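Local coordinates for ORF10 (PDB 6RIW), which probably condenses acyl units in polyunsaturated fatty acid synthesis, this chain being the ketosynthase–chain length factor didomain of a longer synthase, at residues Q21-R33 / L359-T371. Sequence-based numbering, arbitrary orientation.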
loop_
_atom_site.group_PDB
_atom_site.type_symbol
_atom_site.label_atom_id
_atom_site.label_comp_id
_atom_site.label_asym_id
_atom_site.label_seq_id
_atom_site.Cartn_x
_atom_site.Cartn_y
_atom_site.Cartn_z
ATOM N N GLN A 21 -27.104 7.669 8.806
ATOM C CA GLN A 21 -27.695 7.228 7.543
ATOM C C GLN A 21 -27.379 5.759 7.268
ATOM O O GLN A 21 -28.256 4.981 6.872
ATOM C CB GLN A 21 -27.184 8.136 6.428
ATOM C CG GLN A 21 -27.618 7.833 5.022
ATOM C CD GLN A 21 -26.956 8.807 4.047
ATOM O OE1 GLN A 21 -25.950 9.445 4.387
ATOM N NE2 GLN A 21 -27.517 8.938 2.846
ATOM N N PHE A 22 -26.123 5.361 7.473
ATOM C CA PHE A 22 -25.728 3.966 7.299
ATOM C C PHE A 22 -26.505 3.055 8.242
ATOM O O PHE A 22 -27.004 1.998 7.833
ATOM C CB PHE A 22 -24.215 3.873 7.527
ATOM C CG PHE A 22 -23.669 2.481 7.769
ATOM C CD1 PHE A 22 -23.649 1.535 6.761
ATOM C CD2 PHE A 22 -23.076 2.168 8.978
ATOM C CE1 PHE A 22 -23.102 0.278 6.969
ATOM C CE2 PHE A 22 -22.519 0.906 9.197
ATOM C CZ PHE A 22 -22.530 -0.032 8.186
ATOM N N TRP A 23 -26.630 3.461 9.504
ATOM C CA TRP A 23 -27.340 2.650 10.490
ATOM C C TRP A 23 -28.797 2.436 10.087
ATOM O O TRP A 23 -29.303 1.308 10.125
ATOM C CB TRP A 23 -27.259 3.316 11.863
ATOM C CG TRP A 23 -27.935 2.519 12.920
ATOM C CD1 TRP A 23 -29.120 2.812 13.537
ATOM C CD2 TRP A 23 -27.493 1.268 13.469
ATOM N NE1 TRP A 23 -29.429 1.828 14.448
ATOM C CE2 TRP A 23 -28.451 0.869 14.422
ATOM C CE3 TRP A 23 -26.378 0.447 13.248
ATOM C CZ2 TRP A 23 -28.329 -0.311 15.156
ATOM C CZ3 TRP A 23 -26.258 -0.724 13.982
ATOM C CH2 TRP A 23 -27.230 -1.091 14.923
ATOM N N GLN A 24 -29.483 3.508 9.682
ATOM C CA GLN A 24 -30.875 3.370 9.255
ATOM C C GLN A 24 -30.990 2.437 8.056
ATOM O O GLN A 24 -31.930 1.639 7.963
ATOM C CB GLN A 24 -31.459 4.743 8.925
ATOM C CG GLN A 24 -32.973 4.735 8.752
ATOM C CD GLN A 24 -33.704 4.257 10.007
ATOM O OE1 GLN A 24 -33.320 4.580 11.137
ATOM N NE2 GLN A 24 -34.769 3.485 9.807
ATOM N N GLN A 25 -30.033 2.507 7.131
ATOM C CA GLN A 25 -30.073 1.603 5.987
ATOM C C GLN A 25 -29.960 0.147 6.427
ATOM O O GLN A 25 -30.624 -0.733 5.861
ATOM C CB GLN A 25 -28.963 1.958 4.998
ATOM C CG GLN A 25 -29.369 3.099 4.082
ATOM C CD GLN A 25 -28.198 3.736 3.386
ATOM O OE1 GLN A 25 -27.142 3.117 3.228
ATOM N NE2 GLN A 25 -28.367 4.994 2.971
ATOM N N LEU A 26 -29.101 -0.130 7.412
ATOM C CA LEU A 26 -28.991 -1.484 7.947
ATOM C C LEU A 26 -30.299 -1.928 8.588
ATOM O O LEU A 26 -30.727 -3.083 8.416
ATOM C CB LEU A 26 -27.863 -1.555 8.985
ATOM C CG LEU A 26 -26.463 -1.268 8.431
ATOM C CD1 LEU A 26 -25.417 -1.530 9.502
ATOM C CD2 LEU A 26 -26.211 -2.147 7.240
ATOM N N LEU A 27 -30.931 -1.033 9.352
ATOM C CA LEU A 27 -32.185 -1.382 10.026
ATOM C C LEU A 27 -33.284 -1.695 9.027
ATOM O O LEU A 27 -34.172 -2.508 9.317
ATOM C CB LEU A 27 -32.633 -0.250 10.949
ATOM C CG LEU A 27 -31.702 0.173 12.087
ATOM C CD1 LEU A 27 -32.320 1.339 12.859
ATOM C CD2 LEU A 27 -31.447 -1.001 13.003
ATOM N N GLU A 28 -33.237 -1.062 7.855
ATOM C CA GLU A 28 -34.208 -1.243 6.787
ATOM C C GLU A 28 -33.793 -2.312 5.785
ATOM O O GLU A 28 -34.470 -2.471 4.765
ATOM C CB GLU A 28 -34.428 0.082 6.042
ATOM C CG GLU A 28 -34.973 1.225 6.891
ATOM C CD GLU A 28 -35.034 2.553 6.134
ATOM O OE1 GLU A 28 -34.789 2.555 4.905
ATOM O OE2 GLU A 28 -35.330 3.597 6.762
ATOM N N GLN A 29 -32.678 -3.013 6.027
ATOM C CA GLN A 29 -32.197 -4.078 5.145
ATOM C C GLN A 29 -31.954 -3.567 3.728
ATOM O O GLN A 29 -32.202 -4.266 2.743
ATOM C CB GLN A 29 -33.154 -5.269 5.135
ATOM C CG GLN A 29 -33.440 -5.806 6.512
ATOM C CD GLN A 29 -34.146 -7.149 6.465
ATOM O OE1 GLN A 29 -33.844 -7.997 5.617
ATOM N NE2 GLN A 29 -35.090 -7.352 7.382
ATOM N N GLN A 30 -31.429 -2.352 3.629
ATOM C CA GLN A 30 -31.161 -1.747 2.330
ATOM C C GLN A 30 -30.020 -2.461 1.612
ATOM O O GLN A 30 -28.958 -2.702 2.194
ATOM C CB GLN A 30 -30.807 -0.271 2.510
ATOM C CG GLN A 30 -31.077 0.584 1.295
ATOM C CD GLN A 30 -32.548 0.866 1.148
ATOM O OE1 GLN A 30 -33.238 1.147 2.133
ATOM N NE2 GLN A 30 -33.048 0.778 -0.080
ATOM N N ASP A 31 -30.232 -2.766 0.337
ATOM C CA ASP A 31 -29.181 -3.249 -0.547
ATOM C C ASP A 31 -28.569 -2.040 -1.248
ATOM O O ASP A 31 -29.267 -1.324 -1.974
ATOM C CB ASP A 31 -29.753 -4.241 -1.558
ATOM C CG ASP A 31 -28.679 -4.980 -2.349
ATOM O OD1 ASP A 31 -27.524 -4.498 -2.449
ATOM O OD2 ASP A 31 -28.997 -6.054 -2.901
ATOM N N CYS A 32 -27.275 -1.806 -1.024
ATOM C CA CYS A 32 -26.577 -0.649 -1.577
ATOM C C CYS A 32 -25.669 -0.990 -2.756
ATOM O O CYS A 32 -24.902 -0.123 -3.205
ATOM C CB CYS A 32 -25.761 0.032 -0.476
ATOM S SG CYS A 32 -26.767 0.481 0.989
ATOM N N ARG A 33 -25.726 -2.222 -3.265
ATOM C CA ARG A 33 -24.926 -2.632 -4.409
ATOM C C ARG A 33 -25.604 -2.187 -5.706
ATOM O O ARG A 33 -26.818 -1.981 -5.749
ATOM C CB ARG A 33 -24.715 -4.153 -4.382
ATOM C CG ARG A 33 -24.177 -4.659 -3.017
ATOM C CD ARG A 33 -24.364 -6.160 -2.819
ATOM N NE ARG A 33 -25.773 -6.535 -2.959
ATOM C CZ ARG A 33 -26.193 -7.738 -3.344
ATOM N NH1 ARG A 33 -25.320 -8.700 -3.628
ATOM N NH2 ARG A 33 -27.492 -7.975 -3.460
ATOM N N LEU A 359 -24.044 -14.069 14.520
ATOM C CA LEU A 359 -23.090 -13.818 13.444
ATOM C C LEU A 359 -23.733 -12.965 12.361
ATOM O O LEU A 359 -24.938 -13.056 12.115
ATOM C CB LEU A 359 -22.593 -15.119 12.814
ATOM C CG LEU A 359 -22.133 -16.283 13.683
ATOM C CD1 LEU A 359 -21.963 -17.515 12.792
ATOM C CD2 LEU A 359 -20.828 -15.947 14.394
ATOM N N GLY A 360 -22.917 -12.146 11.689
ATOM C CA GLY A 360 -23.480 -11.271 10.674
ATOM C C GLY A 360 -22.395 -10.758 9.750
ATOM O O GLY A 360 -21.203 -10.870 10.049
ATOM N N SER A 361 -22.829 -10.188 8.618
ATOM C CA SER A 361 -21.903 -9.616 7.635
ATOM C C SER A 361 -22.528 -8.447 6.886
ATOM O O SER A 361 -23.477 -8.631 6.116
ATOM C CB SER A 361 -21.448 -10.662 6.627
ATOM O OG SER A 361 -20.468 -10.085 5.775
ATOM N N VAL A 362 -21.956 -7.256 7.076
ATOM C CA VAL A 362 -22.352 -6.070 6.328
ATOM C C VAL A 362 -21.878 -6.109 4.879
ATOM O O VAL A 362 -22.261 -5.248 4.077
ATOM C CB VAL A 362 -21.805 -4.822 7.059
ATOM C CG1 VAL A 362 -20.296 -4.689 6.829
ATOM C CG2 VAL A 362 -22.533 -3.549 6.626
ATOM N N LYS A 363 -21.047 -7.086 4.505
ATOM C CA LYS A 363 -20.750 -7.245 3.088
ATOM C C LYS A 363 -22.002 -7.583 2.287
ATOM O O LYS A 363 -22.054 -7.316 1.074
ATOM C CB LYS A 363 -19.662 -8.312 2.903
ATOM C CG LYS A 363 -18.327 -7.902 3.566
ATOM C CD LYS A 363 -17.190 -8.781 3.116
ATOM C CE LYS A 363 -15.830 -8.296 3.648
ATOM N NZ LYS A 363 -15.756 -8.352 5.121
ATOM N N SER A 364 -23.021 -8.139 2.946
ATOM C CA SER A 364 -24.276 -8.426 2.253
ATOM C C SER A 364 -24.916 -7.147 1.726
ATOM O O SER A 364 -25.444 -7.131 0.604
ATOM C CB SER A 364 -25.242 -9.177 3.186
ATOM O OG SER A 364 -25.645 -8.397 4.313
ATOM N N ASN A 365 -24.861 -6.054 2.511
ATOM C CA ASN A 365 -25.483 -4.797 2.095
ATOM C C ASN A 365 -24.626 -4.031 1.102
ATOM O O ASN A 365 -25.168 -3.365 0.211
ATOM C CB ASN A 365 -25.738 -3.861 3.282
ATOM C CG ASN A 365 -26.458 -4.520 4.426
ATOM O OD1 ASN A 365 -25.867 -5.293 5.179
ATOM N ND2 ASN A 365 -27.725 -4.161 4.615
ATOM N N LEU A 366 -23.292 -4.063 1.280
ATOM C CA LEU A 366 -22.408 -3.099 0.634
ATOM C C LEU A 366 -21.491 -3.680 -0.423
ATOM O O LEU A 366 -20.924 -2.910 -1.209
ATOM C CB LEU A 366 -21.502 -2.413 1.670
ATOM C CG LEU A 366 -22.151 -1.710 2.839
ATOM C CD1 LEU A 366 -21.081 -1.092 3.721
ATOM C CD2 LEU A 366 -23.086 -0.670 2.302
ATOM N N GLY A 367 -21.308 -4.991 -0.441
ATOM C CA GLY A 367 -20.187 -5.594 -1.131
ATOM C C GLY A 367 -18.945 -5.609 -0.257
ATOM O O GLY A 367 -18.946 -5.208 0.913
ATOM N N HIS A 368 -17.852 -6.089 -0.846
ATOM C CA HIS A 368 -16.566 -6.216 -0.155
ATOM C C HIS A 368 -15.731 -4.982 -0.493
ATOM O O HIS A 368 -15.242 -4.844 -1.617
ATOM C CB HIS A 368 -15.879 -7.517 -0.579
ATOM C CG HIS A 368 -14.524 -7.742 0.029
ATOM N ND1 HIS A 368 -13.941 -6.861 0.915
ATOM C CD2 HIS A 368 -13.660 -8.780 -0.087
ATOM C CE1 HIS A 368 -12.759 -7.326 1.288
ATOM N NE2 HIS A 368 -12.568 -8.493 0.699
ATOM N N LEU A 369 -15.566 -4.093 0.481
ATOM C CA LEU A 369 -14.882 -2.819 0.262
ATOM C C LEU A 369 -13.348 -2.933 0.279
ATOM O O LEU A 369 -12.666 -1.903 0.413
ATOM C CB LEU A 369 -15.351 -1.798 1.309
ATOM C CG LEU A 369 -16.507 -0.877 0.914
ATOM C CD1 LEU A 369 -17.730 -1.661 0.431
ATOM C CD2 LEU A 369 -16.888 0.119 2.032
ATOM N N LEU A 370 -12.790 -4.140 0.185
ATOM C CA LEU A 370 -11.349 -4.342 -0.011
ATOM C C LEU A 370 -10.594 -3.766 1.181
ATOM O O LEU A 370 -10.849 -4.189 2.323
ATOM C CB LEU A 370 -10.986 -3.751 -1.374
ATOM C CG LEU A 370 -11.839 -4.236 -2.558
ATOM C CD1 LEU A 370 -11.418 -3.578 -3.875
ATOM C CD2 LEU A 370 -11.764 -5.763 -2.672
ATOM N N THR A 371 -9.639 -2.843 0.987
ATOM C CA THR A 371 -8.884 -2.328 2.131
ATOM C C THR A 371 -9.784 -1.638 3.143
ATOM O O THR A 371 -9.439 -1.576 4.329
ATOM C CB THR A 371 -7.788 -1.383 1.644
ATOM O OG1 THR A 371 -8.324 -0.517 0.640
ATOM C CG2 THR A 371 -6.672 -2.213 1.015
HETATM O O HOH W 1 -29.283 -4.959 7.082
#
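N365 holds Q30 and C32 by its side-chain amide and its own carbonyl, a worked example of how one asparagine can tie a short helix to an irregular segment. Its CB lies against Q30 O, and CG, set anti to the carbonyl carbon (chi1 -50°), comes up to the methyl L26 CD2, which N365 OD1 also touches at 3.8 Å. At the tip, N365 ND2 gives one N-H to Q30 O (3.1 Å), close to the amide plane though tilted from that of the carbonyl, and the other to a water that in turn donates to L26 O. Two bonds thus fix the rotation of the amide. From the backbone, N365 O accepts from C32 N at 2.9 Å, in the carbonyl plane. Beside it R33 passes its CG along N365 O and G367 N, bends at chi3, and lays one guanidinium face over S364 O. In the guanidinium plane, R33 NE bonds D31 OD1 at 2.7 Å and NH2 bonds OD2, while R33 N meets OD1 from the carboxylate face opposite NE, closing an Asx turn. Shortened to an alanine, R33 would probably leave the D31 carboxylate without its charged mate. V362 CG2 meets F22 CZ at the ring edge, 3.8 Å away, and L366 spreads its methyls, CD1 touching F22 CE1 and CD2 C32 CB. In this thiolase-like ketosynthase domain, positive-phi Q29 ends helix 19-27 in a Schellman motif, and the chain then passes N365 on helix 363-366, entered from strand 358-360; F22 and L366 also touch helix 374-387.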